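Local coordinates for type 3A cellulose-binding domain protein (Clostridium thermocellum, PDB 4B9P) that binds cellulose as the extracellular sensing module of an anti-sigma factor that probably releases the sigma factor SigI2 when polysaccharide is bound, at residues D51-N55 / Y124-M130; E22-K28 / V105-I111; K69-V75 / Y87-T93; E8-N13 / S143-W149. All blocks are in the same frame, centred on the assembly; numbering follows the deposited sequence.

How the contacts relate
Contacts 2, 3 and 4 belong to the two facing antiparallel sheets of one sandwich, whereas contact 1 joins surface loops at its calcium-binding end. Contacts 2 and 4 share a sheet, since strands 25-31 and 7-13 are neighbours in it; contact 3 lies in the other sheet and meets contact 2 in the apolar interior, where Ile90 and Val88 pack on Ile107 and Ile111. Regular backbone pairing dominates contacts 2 and 3. In contact 4, at an outermost strand, pairing is brief and is joined by aromatic and CH-pi packing. Contact 1 relies instead on a few individual bonds, a bridging water and metal ligands held nearby.

Contact 1: D51-N55 / Y124-M130; sequences DQVIN and YSEWNYM. With CA (calcium ion), chain B; ZN (zinc ion), chain E.
Ile54 and Asn55 meet Tyr124 where two irregular loops lie together at one end of the family 3 carbohydrate-binding module, a beta-sandwich. Asn55 and Tyr124 approach from opposite directions, and Asn55 ND2 donates to Tyr124 OH at 2.9 Å. The hydroxyl lies in the amide plane, while amide and ring are turned 56° against each other. The same ND2 also reaches Asn113 OD1, so two acceptors fix the rotation of the amide. Tyrosine suits this place because its carbons pack as its hydroxyl bonds: Ile54 CD1 rests 3.7 Å from Tyr124 CE1. Ile54 reaches it with CG1 set between its backbone N and carbonyl carbon (chi1 62°), from where the extended chain brings CD1 to the tyrosine ring.

At the other end, Gln52 crosses Trp127 with its amide only 15° from the indole plane, and Gln52 OE1 comes within 3.5 Å of Trp127 CB. A long polar chain suits this exposed position beside a ring whose one face is covered by Ser125 CB. Between these pairs sits the buried Val53, whose CG2 touches Met130 O (3.5 Å) and whose CG1 leans on Asn128 O. That carbonyl is well used, taking a bond from Ile54 N at 3.1 Å and another from Asn113 ND2. A water accepts from Gln52 N and donates to the carbonyls of Trp127 and Met130.

Asp51 grips the calcium ion through both carboxylate oxygens, alongside Thr49, Asp132, Ser135 and Asp136. Glu126 shares the zinc ion with Glu19 through one oxygen: its OE2 is 1.9 Å from the metal, its OE1 3.2 Å.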
# COMPACT_ATOMS: atom_id res chain seq x y z
N ASP A 51 0.78 -14.71 -6.66
CA ASP A 51 0.61 -15.59 -7.80
C ASP A 51 1.97 -16.19 -8.13
O ASP A 51 2.62 -16.73 -7.22
CB ASP A 51 -0.07 -14.84 -8.94
CG ASP A 51 -1.32 -14.05 -8.46
OD1 ASP A 51 -2.09 -14.56 -7.60
OD2 ASP A 51 -1.53 -12.94 -8.96
N GLN A 52 2.42 -16.18 -9.39
CA GLN A 52 3.75 -16.73 -9.71
C GLN A 52 4.80 -15.65 -9.97
O GLN A 52 5.86 -15.94 -10.51
CB GLN A 52 3.63 -17.70 -10.89
CG GLN A 52 2.80 -18.93 -10.53
CD GLN A 52 2.72 -19.88 -11.68
OE1 GLN A 52 1.94 -19.67 -12.64
NE2 GLN A 52 3.55 -20.91 -11.64
N VAL A 53 4.53 -14.41 -9.58
CA VAL A 53 5.45 -13.34 -9.85
C VAL A 53 6.67 -13.44 -8.94
O VAL A 53 6.54 -13.78 -7.76
CB VAL A 53 4.72 -11.97 -9.66
CG1 VAL A 53 5.69 -10.82 -9.86
CG2 VAL A 53 3.57 -11.89 -10.69
N ILE A 54 7.85 -13.19 -9.51
CA ILE A 54 9.12 -13.24 -8.78
C ILE A 54 9.85 -11.89 -8.89
O ILE A 54 9.42 -11.01 -9.65
CB ILE A 54 10.00 -14.41 -9.30
CG1 ILE A 54 10.36 -14.22 -10.78
CG2 ILE A 54 9.32 -15.74 -8.99
CD1 ILE A 54 11.43 -15.20 -11.28
N ASN A 55 10.97 -11.74 -8.18
CA ASN A 55 11.75 -10.49 -8.14
C ASN A 55 10.89 -9.31 -7.69
O ASN A 55 11.09 -8.19 -8.16
CB ASN A 55 12.35 -10.12 -9.50
CG ASN A 55 13.11 -11.24 -10.16
OD1 ASN A 55 13.86 -11.99 -9.52
ND2 ASN A 55 12.99 -11.32 -11.48
N TYR A 124 11.31 -13.35 -19.09
CA TYR A 124 10.58 -14.38 -18.38
C TYR A 124 9.34 -14.80 -19.13
O TYR A 124 8.76 -14.01 -19.87
CB TYR A 124 10.13 -13.85 -17.01
CG TYR A 124 11.25 -13.61 -16.04
CD1 TYR A 124 11.92 -14.68 -15.43
CD2 TYR A 124 11.68 -12.33 -15.76
CE1 TYR A 124 12.96 -14.47 -14.54
CE2 TYR A 124 12.76 -12.12 -14.89
CZ TYR A 124 13.36 -13.19 -14.27
OH TYR A 124 14.41 -12.94 -13.41
N SER A 125 8.86 -16.02 -18.85
CA SER A 125 7.49 -16.40 -19.19
C SER A 125 6.52 -15.46 -18.48
O SER A 125 6.79 -14.96 -17.37
CB SER A 125 7.22 -17.82 -18.73
OG SER A 125 7.99 -18.74 -19.49
N GLU A 126 5.35 -15.29 -19.06
CA GLU A 126 4.41 -14.27 -18.61
C GLU A 126 4.09 -14.39 -17.12
O GLU A 126 3.95 -13.39 -16.42
CB GLU A 126 3.11 -14.38 -19.45
CG GLU A 126 2.04 -13.50 -18.95
CD GLU A 126 0.75 -13.51 -19.75
OE1 GLU A 126 0.78 -13.75 -20.96
OE2 GLU A 126 -0.34 -13.25 -19.16
N TRP A 127 3.86 -15.63 -16.66
CA TRP A 127 3.41 -15.85 -15.28
C TRP A 127 4.44 -15.39 -14.24
O TRP A 127 4.07 -15.15 -13.08
CB TRP A 127 2.99 -17.30 -15.06
CG TRP A 127 4.05 -18.27 -15.36
CD1 TRP A 127 5.09 -18.66 -14.54
CD2 TRP A 127 4.21 -18.99 -16.59
NE1 TRP A 127 5.87 -19.59 -15.20
CE2 TRP A 127 5.35 -19.82 -16.46
CE3 TRP A 127 3.49 -19.03 -17.79
CZ2 TRP A 127 5.78 -20.67 -17.47
CZ3 TRP A 127 3.92 -19.89 -18.81
CH2 TRP A 127 5.04 -20.70 -18.63
N ASN A 128 5.69 -15.21 -14.63
CA ASN A 128 6.67 -14.75 -13.65
C ASN A 128 6.67 -13.22 -13.47
O ASN A 128 7.39 -12.72 -12.58
CB ASN A 128 8.10 -15.26 -13.99
CG ASN A 128 8.34 -16.67 -13.49
OD1 ASN A 128 7.78 -17.12 -12.45
ND2 ASN A 128 9.10 -17.41 -14.23
N TYR A 129 5.83 -12.49 -14.23
CA TYR A 129 5.68 -11.05 -14.01
C TYR A 129 4.24 -10.58 -14.03
O TYR A 129 3.98 -9.43 -13.62
CB TYR A 129 6.57 -10.18 -14.91
CG TYR A 129 6.28 -10.38 -16.40
CD1 TYR A 129 5.31 -9.63 -17.04
CD2 TYR A 129 7.00 -11.32 -17.15
CE1 TYR A 129 5.05 -9.79 -18.36
CE2 TYR A 129 6.76 -11.48 -18.50
CZ TYR A 129 5.80 -10.69 -19.10
OH TYR A 129 5.55 -10.87 -20.43
N MET A 130 3.31 -11.41 -14.51
CA MET A 130 1.92 -10.96 -14.60
C MET A 130 1.15 -11.38 -13.35
O MET A 130 1.03 -12.57 -13.05
CB MET A 130 1.28 -11.56 -15.84
CG MET A 130 0.00 -10.88 -16.25
SD MET A 130 0.26 -9.23 -16.99
CE MET A 130 0.62 -9.73 -18.69
CA CA B . -3.02 -12.12 -7.21
ZN ZN E . -2.09 -12.91 -19.86
O HOH W 1 1.65 -14.91 -11.89
O HOH W 2 -1.77 -10.05 -7.77
O HOH W 3 -3.92 -13.59 -20.38

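Contact 2: E22-K28 / V105-I111; sequences ELQPRIK and VEIISRI
Val105 O receives the CA-H of Lys28 (CA to O 3.2 Å) at the start of an antiparallel pairing inside one sheet of the beta-sandwich. Glu106 and Lys28 follow as a non-hydrogen-bonded pair on the sheet face that also carries Ile108 and Arg26. Ile107 is a hydrogen-bonded partner of Ile27: its N gives to Ile27 O at 2.8 Å and its O takes from Ile27 N. Both isoleucines point into the sandwich against Ile90, where branched apolar chains fill the interior. Ile108 runs beside Arg26, its CD1 4.1 Å above the centre of the guanidinium plane, so a flat cation is backed by hydrocarbon. Water at the edge of that guanidinium links Arg26 NE to Ser109 O.

Ser109 N reaches Pro25 O only weakly, at 3.4 Å, and proline has no N-H to return a bond. A second water donates to Pro25 O and Ile107 O and accepts from Ser109 OG, which also bonds Tyr58 OH. Arg110, bent at chi3 (-67°), turns its guanidinium edge to Glu22; the NH1 to OE2 salt bridge is long, its hydrogen bond weak (3.3 Å). Asp61 and Leu117 O hold the guanidinium too. Ile111 exchanges two backbone bonds with Leu23, and its CD1 lies 3.7 Å from Pro25 CD.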
# COMPACT_ATOMS: atom_id res chain seq x y z
N GLU A 22 2.25 -4.61 -13.05
CA GLU A 22 2.58 -3.84 -11.86
C GLU A 22 1.35 -3.52 -11.07
O GLU A 22 0.33 -3.10 -11.62
CB GLU A 22 3.37 -2.56 -12.12
CG GLU A 22 3.17 -1.82 -13.35
CD GLU A 22 4.11 -0.60 -13.43
OE1 GLU A 22 3.78 0.39 -12.79
OE2 GLU A 22 5.19 -0.64 -14.09
N LEU A 23 1.41 -3.73 -9.77
CA LEU A 23 0.37 -3.23 -8.87
C LEU A 23 0.58 -1.75 -8.69
O LEU A 23 1.70 -1.31 -8.46
CB LEU A 23 0.47 -3.92 -7.51
CG LEU A 23 0.53 -5.44 -7.50
CD1 LEU A 23 0.65 -5.98 -6.07
CD2 LEU A 23 -0.66 -6.04 -8.23
N GLN A 24 -0.50 -0.97 -8.81
CA GLN A 24 -0.40 0.48 -8.66
C GLN A 24 -1.43 1.00 -7.66
O GLN A 24 -2.33 1.76 -8.00
CB GLN A 24 -0.58 1.17 -10.01
CG GLN A 24 0.64 0.98 -10.89
CD GLN A 24 0.70 2.02 -12.00
OE1 GLN A 24 -0.18 2.89 -12.12
NE2 GLN A 24 1.72 1.92 -12.82
N PRO A 25 -1.30 0.61 -6.39
CA PRO A 25 -2.14 1.22 -5.35
C PRO A 25 -1.71 2.66 -5.08
O PRO A 25 -0.50 2.97 -4.99
CB PRO A 25 -1.87 0.32 -4.13
CG PRO A 25 -0.47 -0.10 -4.31
CD PRO A 25 -0.26 -0.27 -5.80
N ARG A 26 -2.70 3.54 -4.99
CA ARG A 26 -2.47 4.92 -4.60
C ARG A 26 -3.21 5.14 -3.30
O ARG A 26 -4.38 4.75 -3.20
CB ARG A 26 -2.96 5.86 -5.69
CG ARG A 26 -2.15 5.64 -6.96
CD ARG A 26 -2.42 6.63 -8.01
NE ARG A 26 -1.40 6.51 -9.04
CZ ARG A 26 -1.25 7.40 -10.01
NH1 ARG A 26 -2.08 8.43 -10.10
NH2 ARG A 26 -0.28 7.26 -10.89
N ILE A 27 -2.55 5.76 -2.31
CA ILE A 27 -3.09 5.81 -0.97
C ILE A 27 -2.97 7.22 -0.42
O ILE A 27 -1.99 7.91 -0.66
CB ILE A 27 -2.30 4.80 -0.10
CG1 ILE A 27 -2.58 3.35 -0.59
CG2 ILE A 27 -2.64 4.93 1.34
CD1 ILE A 27 -1.59 2.28 -0.06
N LYS A 28 -3.99 7.63 0.33
CA LYS A 28 -4.00 8.92 1.01
C LYS A 28 -4.37 8.64 2.46
O LYS A 28 -5.47 8.12 2.73
CB LYS A 28 -4.98 9.86 0.33
CG LYS A 28 -5.03 11.26 0.86
CD LYS A 28 -5.90 12.15 -0.07
CE LYS A 28 -6.13 13.51 0.52
NZ LYS A 28 -7.07 14.37 -0.26
N VAL A 105 -0.94 12.42 4.02
CA VAL A 105 0.14 11.98 3.15
C VAL A 105 -0.47 11.20 2.00
O VAL A 105 -1.36 10.36 2.20
CB VAL A 105 1.18 11.07 3.88
CG1 VAL A 105 2.27 10.61 2.88
CG2 VAL A 105 1.79 11.84 5.03
N GLU A 106 0.01 11.50 0.80
CA GLU A 106 -0.39 10.78 -0.40
C GLU A 106 0.84 10.03 -0.93
O GLU A 106 1.93 10.60 -1.01
CB GLU A 106 -0.91 11.77 -1.45
CG GLU A 106 -1.42 11.09 -2.71
CD GLU A 106 -1.99 12.08 -3.73
OE1 GLU A 106 -2.17 13.28 -3.37
OE2 GLU A 106 -2.25 11.66 -4.88
N ILE A 107 0.64 8.76 -1.29
CA ILE A 107 1.73 7.89 -1.71
C ILE A 107 1.32 7.20 -2.99
O ILE A 107 0.31 6.49 -3.01
CB ILE A 107 2.08 6.84 -0.64
CG1 ILE A 107 2.34 7.55 0.69
CG2 ILE A 107 3.30 6.02 -1.07
CD1 ILE A 107 2.57 6.66 1.81
N ILE A 108 2.14 7.36 -4.03
CA ILE A 108 1.93 6.69 -5.32
C ILE A 108 3.00 5.61 -5.41
O ILE A 108 4.19 5.94 -5.37
CB ILE A 108 2.08 7.72 -6.46
CG1 ILE A 108 0.96 8.77 -6.39
CG2 ILE A 108 2.07 7.01 -7.81
CD1 ILE A 108 0.97 9.76 -7.50
N SER A 109 2.59 4.34 -5.54
CA SER A 109 3.51 3.22 -5.52
C SER A 109 3.37 2.35 -6.73
O SER A 109 2.32 2.31 -7.37
CB SER A 109 3.21 2.33 -4.31
OG SER A 109 3.27 3.07 -3.10
N ARG A 110 4.44 1.61 -7.00
CA ARG A 110 4.43 0.54 -8.00
C ARG A 110 5.10 -0.67 -7.40
O ARG A 110 6.16 -0.54 -6.80
CB ARG A 110 5.17 0.97 -9.29
CG ARG A 110 4.52 2.15 -9.99
CD ARG A 110 5.15 2.36 -11.35
NE ARG A 110 6.50 2.77 -11.16
CZ ARG A 110 7.56 2.34 -11.84
NH1 ARG A 110 7.47 1.42 -12.81
NH2 ARG A 110 8.73 2.86 -11.53
N ILE A 111 4.54 -1.85 -7.63
CA ILE A 111 5.08 -3.09 -7.09
C ILE A 111 5.04 -4.15 -8.20
O ILE A 111 4.03 -4.32 -8.88
CB ILE A 111 4.24 -3.62 -5.87
CG1 ILE A 111 4.24 -2.57 -4.73
CG2 ILE A 111 4.74 -4.97 -5.35
CD1 ILE A 111 3.02 -1.70 -4.73
O HOH W 4 0.68 3.71 -2.60
O HOH W 5 0.62 4.14 -8.88

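Contact 3: K69-V75 / Y87-T93; sequences KITGTVV and YVEIGFT
The Tyr87 ring carries Val75 on one face and has Glu89 CB in plane at its edge, on one side of a beta hairpin formed by strands 70-81 and 84-92. Val75 CB stands 3.9 Å from the ring centroid, a CH-pi contact 19° off the normal. Tyr87 has CG between its backbone N and carbonyl carbon (chi1 52°), which swings the ring alongside the valine; Tyr47 of the next strand meets the ring as well. The other aromatic, Phe92, lies on the opposite side of the hairpin, where Ile70 CD1 approaches its CE1 obliquely at 3.5 Å. Ile70, Val88, Ile90 and Phe92 share this side, which faces the second sheet, so apolar chains suit it.

Thr71, Thr73 and Glu89 occupy the Tyr87 side. Glu89 makes a salt bridge to Arg45, and a water joins Thr71 OG1 to Glu89 O. Thr71 OG1 sits only 3.3 Å from Gly91 CA, closeness that the bare glycine backbone permits. Gly91 and Thr71 pair through two backbone bonds. That from Thr71 N to Gly91 O (2.9 Å) is straight at hydrogen, yet the donor stands 56° above the carbonyl plane.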
# COMPACT_ATOMS: atom_id res chain seq x y z
N LYS A 69 11.07 10.00 2.14
CA LYS A 69 10.50 9.82 3.49
C LYS A 69 9.63 8.56 3.62
O LYS A 69 9.13 8.26 4.71
CB LYS A 69 9.72 11.09 3.96
CG LYS A 69 10.66 12.28 4.12
CD LYS A 69 9.92 13.53 4.53
CE LYS A 69 10.92 14.69 4.64
NZ LYS A 69 10.30 15.90 5.18
N ILE A 70 9.44 7.85 2.50
CA ILE A 70 8.58 6.69 2.43
C ILE A 70 9.43 5.43 2.40
O ILE A 70 10.46 5.42 1.73
CB ILE A 70 7.70 6.74 1.11
CG1 ILE A 70 6.91 8.05 1.01
CG2 ILE A 70 6.80 5.53 1.11
CD1 ILE A 70 6.02 8.37 2.24
N THR A 71 8.97 4.39 3.09
CA THR A 71 9.58 3.07 2.99
C THR A 71 8.51 2.09 2.45
O THR A 71 7.33 2.28 2.70
CB THR A 71 10.11 2.56 4.35
OG1 THR A 71 9.03 2.28 5.23
CG2 THR A 71 10.97 3.62 5.01
N GLY A 72 8.94 1.06 1.73
CA GLY A 72 8.01 0.02 1.35
C GLY A 72 8.74 -1.29 1.31
O GLY A 72 9.88 -1.35 0.84
N THR A 73 8.05 -2.35 1.73
CA THR A 73 8.63 -3.67 1.77
C THR A 73 7.58 -4.63 1.26
O THR A 73 6.39 -4.47 1.55
CB THR A 73 8.98 -4.05 3.24
OG1 THR A 73 9.63 -2.95 3.90
CG2 THR A 73 9.83 -5.34 3.29
N VAL A 74 8.01 -5.65 0.51
CA VAL A 74 7.13 -6.72 0.13
C VAL A 74 7.31 -7.84 1.14
O VAL A 74 8.43 -8.32 1.33
CB VAL A 74 7.47 -7.17 -1.30
CG1 VAL A 74 6.66 -8.42 -1.67
CG2 VAL A 74 7.31 -6.00 -2.31
N VAL A 75 6.21 -8.28 1.75
CA VAL A 75 6.28 -9.30 2.79
C VAL A 75 5.46 -10.51 2.38
O VAL A 75 4.31 -10.37 1.99
CB VAL A 75 5.72 -8.72 4.10
CG1 VAL A 75 5.81 -9.76 5.22
CG2 VAL A 75 6.46 -7.42 4.48
N TYR A 87 1.83 -8.97 1.53
CA TYR A 87 1.36 -7.60 1.61
C TYR A 87 2.53 -6.69 1.32
O TYR A 87 3.70 -7.02 1.55
CB TYR A 87 0.69 -7.22 2.95
CG TYR A 87 1.48 -7.52 4.19
CD1 TYR A 87 2.41 -6.60 4.70
CD2 TYR A 87 1.30 -8.71 4.88
CE1 TYR A 87 3.10 -6.89 5.90
CE2 TYR A 87 1.97 -8.99 6.05
CZ TYR A 87 2.88 -8.08 6.55
OH TYR A 87 3.55 -8.39 7.70
N VAL A 88 2.20 -5.53 0.76
CA VAL A 88 3.12 -4.42 0.70
C VAL A 88 2.95 -3.65 1.99
O VAL A 88 1.85 -3.25 2.32
CB VAL A 88 2.75 -3.49 -0.49
CG1 VAL A 88 3.76 -2.37 -0.59
CG2 VAL A 88 2.64 -4.29 -1.79
N GLU A 89 4.03 -3.48 2.75
CA GLU A 89 3.95 -2.68 3.95
C GLU A 89 4.65 -1.35 3.68
O GLU A 89 5.87 -1.32 3.42
CB GLU A 89 4.63 -3.38 5.12
CG GLU A 89 4.47 -2.59 6.39
CD GLU A 89 4.88 -3.34 7.62
OE1 GLU A 89 4.09 -4.16 8.11
OE2 GLU A 89 5.98 -3.08 8.11
N ILE A 90 3.89 -0.27 3.75
CA ILE A 90 4.40 1.07 3.51
C ILE A 90 4.58 1.71 4.87
O ILE A 90 3.72 1.60 5.75
CB ILE A 90 3.39 1.86 2.67
CG1 ILE A 90 3.34 1.29 1.27
CG2 ILE A 90 3.77 3.36 2.62
CD1 ILE A 90 2.26 1.92 0.37
N GLY A 91 5.73 2.32 5.07
CA GLY A 91 6.01 2.99 6.32
C GLY A 91 6.72 4.29 6.02
O GLY A 91 6.75 4.76 4.86
N PHE A 92 7.28 4.88 7.07
CA PHE A 92 7.86 6.21 6.97
C PHE A 92 9.17 6.21 7.71
O PHE A 92 9.34 5.50 8.71
CB PHE A 92 6.89 7.20 7.62
CG PHE A 92 5.56 7.22 6.93
CD1 PHE A 92 5.34 8.04 5.85
CD2 PHE A 92 4.55 6.35 7.33
CE1 PHE A 92 4.13 8.02 5.19
CE2 PHE A 92 3.34 6.35 6.66
CZ PHE A 92 3.15 7.16 5.60
N THR A 93 10.10 7.04 7.28
CA THR A 93 11.41 7.05 7.94
C THR A 93 11.33 7.76 9.28
O THR A 93 10.37 8.49 9.59
CB THR A 93 12.45 7.75 7.09
OG1 THR A 93 12.01 9.10 6.91
CG2 THR A 93 12.64 7.03 5.75
O HOH W 6 8.06 -0.36 4.85
O HOH W 7 9.57 2.37 7.91

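Contact 4: E8-N13 / S143-W149; sequences ELQAYN and SSDFVVW
Val147 O is approached twice by the neighbouring strand: Ala11 N donates a hydrogen bond to it at 2.8 Å, and Gln10 CA adds a CH contact at 3.1 Å. The return bond, Val147 N to Ala11 O, completes an antiparallel hydrogen-bonded pair, and Trp149 N gives one more to Leu9 O. Here the short strand 147-148 ends one sheet of the beta-sandwich.

Just before this strand, residues 143-146 fold over Tyr12. Asp145 CA lies over the centre of the Tyr12 ring, 3.6 Å from the centroid, as a CH-pi contact. The edge of that ring points at the face of Phe146 in a T-shaped stack, with centroids 5.1 Å apart and planes at 87°. Tyr12 holds its ring there with CG between the backbone N and carbonyl carbon (chi1 72°). Asp145 OD1 accepts from Phe146 N at 2.8 Å, the donor lying above the carboxylate plane. Tyr12 OH meets Arg26 NH1 and, through water, Ser144 O.

Gln10 serves two neighbours: its OE1 rests 3.5 Å from Phe146 CB, while its NE2 bonds Glu8 OE2. Val148 CG2 touches the same oxygen, a carboxylate therefore bordered by both polar and apolar groups. Small Ala11 lets Trp149 CB approach its CB. Three backbone bonds thus hold the short edge strand, while next to it the Tyr12 ring, with Asp145 CA over its face and Phe146 at its edge, extends the contact by aromatic and CH-pi packing.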
# COMPACT_ATOMS: atom_id res chain seq x y z
N GLU A 8 -8.32 8.46 8.52
CA GLU A 8 -9.11 7.96 7.43
C GLU A 8 -8.14 7.54 6.34
O GLU A 8 -7.14 8.23 6.11
CB GLU A 8 -10.07 9.05 6.90
CG GLU A 8 -10.92 8.56 5.77
CD GLU A 8 -11.97 9.57 5.36
OE1 GLU A 8 -13.00 9.65 6.05
OE2 GLU A 8 -11.79 10.28 4.34
N LEU A 9 -8.41 6.43 5.67
CA LEU A 9 -7.54 5.94 4.61
C LEU A 9 -8.36 5.93 3.33
O LEU A 9 -9.41 5.27 3.28
CB LEU A 9 -7.04 4.56 4.98
CG LEU A 9 -5.97 3.86 4.15
CD1 LEU A 9 -6.45 3.41 2.76
CD2 LEU A 9 -4.67 4.64 4.13
N GLN A 10 -7.89 6.66 2.32
CA GLN A 10 -8.49 6.63 0.99
C GLN A 10 -7.53 5.95 0.03
O GLN A 10 -6.30 6.04 0.22
CB GLN A 10 -8.86 8.02 0.49
CG GLN A 10 -9.82 8.71 1.39
CD GLN A 10 -10.26 10.04 0.83
OE1 GLN A 10 -9.92 10.39 -0.27
NE2 GLN A 10 -11.00 10.81 1.62
N ALA A 11 -8.05 5.28 -0.99
CA ALA A 11 -7.16 4.58 -1.92
C ALA A 11 -7.88 4.33 -3.23
O ALA A 11 -9.12 4.39 -3.31
CB ALA A 11 -6.72 3.25 -1.32
N TYR A 12 -7.12 4.01 -4.26
CA TYR A 12 -7.65 3.40 -5.44
C TYR A 12 -6.51 2.70 -6.16
O TYR A 12 -5.33 2.93 -5.86
CB TYR A 12 -8.35 4.42 -6.36
CG TYR A 12 -7.48 5.39 -7.10
CD1 TYR A 12 -6.90 6.47 -6.45
CD2 TYR A 12 -7.29 5.27 -8.48
CE1 TYR A 12 -6.12 7.41 -7.14
CE2 TYR A 12 -6.52 6.19 -9.17
CZ TYR A 12 -5.95 7.26 -8.51
OH TYR A 12 -5.18 8.18 -9.20
N ASN A 13 -6.86 1.85 -7.13
CA ASN A 13 -5.89 1.24 -8.01
C ASN A 13 -5.83 1.98 -9.32
O ASN A 13 -6.82 2.16 -9.99
CB ASN A 13 -6.26 -0.23 -8.22
CG ASN A 13 -6.01 -1.04 -7.00
OD1 ASN A 13 -6.87 -1.17 -6.12
ND2 ASN A 13 -4.81 -1.56 -6.88
N SER A 143 -12.93 1.91 -8.77
CA SER A 143 -12.73 3.34 -8.55
C SER A 143 -11.58 3.90 -9.35
O SER A 143 -10.48 3.35 -9.37
CB SER A 143 -12.48 3.63 -7.08
OG SER A 143 -13.52 3.08 -6.29
N SER A 144 -11.80 5.06 -9.97
CA SER A 144 -10.77 5.69 -10.79
C SER A 144 -10.12 6.88 -10.08
O SER A 144 -9.29 7.58 -10.68
CB SER A 144 -11.35 6.13 -12.13
OG SER A 144 -12.38 7.08 -11.94
N ASP A 145 -10.50 7.09 -8.82
CA ASP A 145 -9.88 8.11 -7.99
C ASP A 145 -10.10 7.69 -6.53
O ASP A 145 -10.81 6.72 -6.26
CB ASP A 145 -10.48 9.49 -8.29
CG ASP A 145 -9.58 10.64 -7.87
OD1 ASP A 145 -8.55 10.47 -7.19
OD2 ASP A 145 -9.94 11.77 -8.22
N PHE A 146 -9.51 8.42 -5.59
CA PHE A 146 -9.54 8.04 -4.17
C PHE A 146 -10.95 7.81 -3.63
O PHE A 146 -11.84 8.66 -3.83
CB PHE A 146 -8.86 9.14 -3.35
CG PHE A 146 -7.40 9.19 -3.54
CD1 PHE A 146 -6.58 8.17 -3.03
CD2 PHE A 146 -6.81 10.27 -4.20
CE1 PHE A 146 -5.24 8.20 -3.22
CE2 PHE A 146 -5.46 10.30 -4.37
CZ PHE A 146 -4.66 9.25 -3.86
N VAL A 147 -11.14 6.72 -2.91
CA VAL A 147 -12.34 6.49 -2.11
C VAL A 147 -11.92 5.99 -0.75
O VAL A 147 -10.87 5.38 -0.60
CB VAL A 147 -13.32 5.47 -2.78
CG1 VAL A 147 -13.76 5.92 -4.15
CG2 VAL A 147 -12.73 4.04 -2.88
N VAL A 148 -12.72 6.26 0.27
CA VAL A 148 -12.46 5.62 1.56
C VAL A 148 -12.46 4.10 1.39
O VAL A 148 -13.34 3.54 0.73
CB VAL A 148 -13.53 6.09 2.59
CG1 VAL A 148 -13.34 5.42 3.93
CG2 VAL A 148 -13.43 7.63 2.77
N TRP A 149 -11.44 3.42 1.92
CA TRP A 149 -11.28 2.00 1.56
C TRP A 149 -10.89 1.19 2.77
O TRP A 149 -9.81 1.39 3.37
CB TRP A 149 -10.25 1.87 0.44
CG TRP A 149 -10.17 0.53 -0.16
CD1 TRP A 149 -9.06 -0.30 -0.18
CD2 TRP A 149 -11.20 -0.13 -0.88
NE1 TRP A 149 -9.36 -1.45 -0.89
CE2 TRP A 149 -10.66 -1.36 -1.33
CE3 TRP A 149 -12.52 0.21 -1.21
CZ2 TRP A 149 -11.42 -2.26 -2.11
CZ3 TRP A 149 -13.28 -0.70 -1.97
CH2 TRP A 149 -12.73 -1.93 -2.39
O HOH W 8 -7.26 9.60 -11.05
O HOH W 9 -9.57 1.38 -7.70